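Local coordinates for protein lactate dehydrogenase, adjacent gene encodes predicted malate dehydrogenase (Cryptosporidium parvum, PDB 4ND1) that probably interconverts (S)-lactate and pyruvate as an NAD-dependent L-lactate dehydrogenase of the LDH/MDH superfamily, at residues V76-S81 against C119-L124. Numbering follows the deposited sequence.
Sequences VIITAS and CITNPL. With NAD (nicotinamide-adenine-dinucleotide), chain C.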
loop_
_atom_site.group_PDB
_atom_site.type_symbol
_atom_site.label_atom_id
_atom_site.label_comp_id
_atom_site.label_asym_id
_atom_site.label_seq_id
_atom_site.Cartn_x
_atom_site.Cartn_y
_atom_site.Cartn_z
ATOM N N VAL A 76 -10.517 -13.074 -16.624
ATOM C CA VAL A 76 -11.015 -14.345 -16.135
ATOM C C VAL A 76 -9.815 -15.187 -15.734
ATOM O O VAL A 76 -8.908 -15.395 -16.537
ATOM C CB VAL A 76 -11.831 -15.101 -17.201
ATOM C CG1 VAL A 76 -12.207 -16.489 -16.698
ATOM C CG2 VAL A 76 -13.074 -14.307 -17.587
ATOM N N ILE A 77 -9.817 -15.660 -14.491
ATOM C CA ILE A 77 -8.751 -16.501 -13.978
ATOM C C ILE A 77 -9.317 -17.891 -13.705
ATOM O O ILE A 77 -10.205 -18.052 -12.869
ATOM C CB ILE A 77 -8.136 -15.905 -12.694
ATOM C CG1 ILE A 77 -7.712 -14.453 -12.938
ATOM C CG2 ILE A 77 -6.951 -16.744 -12.237
ATOM C CD1 ILE A 77 -7.222 -13.727 -11.701
ATOM N N ILE A 78 -8.801 -18.891 -14.416
ATOM C CA ILE A 78 -9.343 -20.246 -14.345
ATOM C C ILE A 78 -8.511 -21.145 -13.431
ATOM O O ILE A 78 -7.378 -21.509 -13.763
ATOM C CB ILE A 78 -9.446 -20.893 -15.740
ATOM C CG1 ILE A 78 -10.193 -19.967 -16.707
ATOM C CG2 ILE A 78 -10.153 -22.243 -15.642
ATOM C CD1 ILE A 78 -10.197 -20.450 -18.143
ATOM N N THR A 79 -9.098 -21.508 -12.292
ATOM C CA THR A 79 -8.491 -22.425 -11.336
ATOM C C THR A 79 -9.237 -23.760 -11.248
ATOM O O THR A 79 -8.826 -24.647 -10.501
ATOM C CB THR A 79 -8.482 -21.819 -9.915
ATOM O OG1 THR A 79 -9.800 -21.880 -9.352
ATOM C CG2 THR A 79 -8.003 -20.370 -9.936
ATOM N N ALA A 80 -10.330 -23.901 -11.998
ATOM C CA ALA A 80 -11.230 -25.051 -11.849
ATOM C C ALA A 80 -10.512 -26.354 -12.169
ATOM O O ALA A 80 -9.796 -26.438 -13.157
ATOM C CB ALA A 80 -12.452 -24.890 -12.738
ATOM N N SER A 81 -10.707 -27.365 -11.325
ATOM C CA SER A 81 -9.990 -28.627 -11.458
ATOM C C SER A 81 -10.743 -29.785 -10.817
ATOM O O SER A 81 -11.505 -29.588 -9.873
ATOM C CB SER A 81 -8.609 -28.500 -10.807
ATOM O OG SER A 81 -7.896 -29.726 -10.837
ATOM N N CYS A 119 -5.061 -18.770 -17.294
ATOM C CA CYS A 119 -5.293 -20.146 -16.869
ATOM C C CYS A 119 -4.291 -20.564 -15.795
ATOM O O CYS A 119 -3.123 -20.171 -15.833
ATOM C CB CYS A 119 -5.221 -21.093 -18.069
ATOM S SG CYS A 119 -5.629 -22.809 -17.680
ATOM N N ILE A 120 -4.772 -21.336 -14.823
ATOM C CA ILE A 120 -3.941 -21.874 -13.741
ATOM C C ILE A 120 -4.044 -23.402 -13.682
ATOM O O ILE A 120 -3.050 -24.076 -13.429
ATOM C CB ILE A 120 -4.320 -21.256 -12.377
ATOM C CG1 ILE A 120 -4.131 -19.733 -12.431
ATOM C CG2 ILE A 120 -3.492 -21.870 -11.251
ATOM C CD1 ILE A 120 -4.442 -19.012 -11.140
ATOM N N THR A 121 -5.250 -23.928 -13.908
ATOM C CA THR A 121 -5.516 -25.365 -13.992
ATOM C C THR A 121 -4.387 -26.153 -14.659
ATOM O O THR A 121 -3.934 -25.804 -15.741
ATOM C CB THR A 121 -6.814 -25.618 -14.791
ATOM O OG1 THR A 121 -7.865 -24.786 -14.285
ATOM C CG2 THR A 121 -7.238 -27.078 -14.714
ATOM N N ASN A 122 -3.945 -27.218 -14.001
ATOM C CA ASN A 122 -2.927 -28.110 -14.556
ATOM C C ASN A 122 -3.537 -29.225 -15.414
ATOM O O ASN A 122 -4.724 -29.519 -15.276
ATOM C CB ASN A 122 -2.089 -28.723 -13.428
ATOM C CG ASN A 122 -0.885 -27.872 -13.067
ATOM O OD1 ASN A 122 -0.231 -27.302 -13.941
ATOM N ND2 ASN A 122 -0.578 -27.795 -11.780
ATOM N N PRO A 123 -2.739 -29.833 -16.320
ATOM C CA PRO A 123 -1.342 -29.498 -16.646
ATOM C C PRO A 123 -1.271 -28.192 -17.429
ATOM O O PRO A 123 -1.724 -28.124 -18.578
ATOM C CB PRO A 123 -0.882 -30.683 -17.502
ATOM C CG PRO A 123 -2.132 -31.200 -18.124
ATOM C CD PRO A 123 -3.232 -30.963 -17.128
ATOM N N LEU A 124 -0.689 -27.176 -16.797
ATOM C CA LEU A 124 -0.842 -25.774 -17.198
ATOM C C LEU A 124 -0.744 -25.500 -18.696
ATOM O O LEU A 124 -1.704 -25.006 -19.298
ATOM C CB LEU A 124 0.178 -24.907 -16.441
ATOM C CG LEU A 124 0.131 -23.381 -16.573
ATOM C CD1 LEU A 124 0.820 -22.863 -17.832
ATOM C CD2 LEU A 124 -1.297 -22.865 -16.487
HETATM P PA NAD C . -8.999 -27.017 -5.372
HETATM O O1A NAD C . -8.725 -26.390 -4.036
HETATM O O2A NAD C . -9.380 -28.473 -5.463
HETATM O O5B NAD C . -10.091 -26.136 -6.130
HETATM C C5B NAD C . -10.643 -26.546 -7.373
HETATM C C4B NAD C . -12.044 -25.965 -7.434
HETATM O O4B NAD C . -12.576 -26.122 -8.746
HETATM C C3B NAD C . -13.009 -26.659 -6.476
HETATM O O3B NAD C . -13.594 -25.704 -5.590
HETATM C C2B NAD C . -14.068 -27.280 -7.368
HETATM O O2B NAD C . -15.381 -27.218 -6.804
HETATM C C1B NAD C . -13.965 -26.422 -8.613
HETATM N N9A NAD C . -14.496 -27.049 -9.839
HETATM C C8A NAD C . -14.496 -28.349 -10.191
HETATM N N7A NAD C . -15.082 -28.500 -11.407
HETATM C C5A NAD C . -15.458 -27.286 -11.842
HETATM C C6A NAD C . -16.124 -26.723 -13.036
HETATM N N6A NAD C . -16.527 -27.519 -14.053
HETATM N N1A NAD C . -16.317 -25.385 -13.079
HETATM C C2A NAD C . -15.933 -24.565 -12.085
HETATM N N3A NAD C . -15.325 -25.015 -10.974
HETATM C C4A NAD C . -15.067 -26.334 -10.802
HETATM O O3 NAD C . -7.730 -26.826 -6.348
HETATM P PN NAD C . -6.622 -25.670 -6.176
HETATM O O1N NAD C . -5.719 -26.044 -5.026
HETATM O O2N NAD C . -7.286 -24.322 -6.176
HETATM O O5D NAD C . -5.818 -25.804 -7.559
HETATM C C5D NAD C . -6.486 -25.458 -8.765
HETATM C C4D NAD C . -5.678 -25.930 -9.964
HETATM O O4D NAD C . -4.475 -25.162 -10.061
HETATM C C3D NAD C . -5.251 -27.390 -9.866
HETATM O O3D NAD C . -5.494 -28.029 -11.116
HETATM C C2D NAD C . -3.763 -27.335 -9.576
HETATM O O2D NAD C . -3.058 -28.452 -10.116
HETATM C C1D NAD C . -3.373 -26.046 -10.277
HETATM N N1N NAD C . -2.139 -25.380 -9.847
HETATM C C2N NAD C . -1.436 -24.755 -10.802
HETATM C C3N NAD C . -0.257 -24.079 -10.511
HETATM C C7N NAD C . 0.521 -23.373 -11.586
HETATM O O7N NAD C . 1.623 -22.934 -11.308
HETATM N N7N NAD C . 0.021 -23.193 -12.814
HETATM C C4N NAD C . 0.183 -24.049 -9.190
HETATM C C5N NAD C . -0.561 -24.697 -8.208
HETATM C C6N NAD C . -1.730 -25.359 -8.564
#
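I78 O is gripped by two successive amides of the facing loop: I120 N lies in its carbonyl plane at 2.8 Å, whereas T121 N, 3.2 Å from I78 O, is tilted from that plane. The pair closes the parallel bridge between I78 and C119, where the two strands run out into cofactor-binding loops. Two residues beyond I78, A80 O accepts from T121 OG1 over 2.8 Å. With chi1 at -50° this hydroxyl sits beside its own backbone N, on the side of the other loop, while CG2 of T121 lies against the same carbonyl, A80 O. The extended CG1 branch of I120 brings CD1 within 3.6 Å of I77 CG2 and alongside the methyl of T79, and its CG2 packs on NAD C2N and O4D. Bound together, the loops cradle the nicotinamide riboside. S81 OG and NAD O3D share a hydrogen bond of 3.0 Å, N122 ND2 donates to NAD O2D at 3.1 Å, and the carboxamide N7N of NAD gives a nearly straight bond to I120 O (171°). N122 ND2 also bonds the bound oxamate, while OD1 accepts from L124 N in an Asx turn spanning the cis peptide before P123, which fixes the amide between cofactor and substrate analogue. On the adenosine side, A80 CB meets the adenine at N3A. The contact lies at the C-terminal ends of the neighbouring inner strands 75-78 and 116-119 of the Rossmann sheet; helix 14-26 covers I77, T79 and I120, and helices 94-111 and 124-135 enclose I78 on the other face.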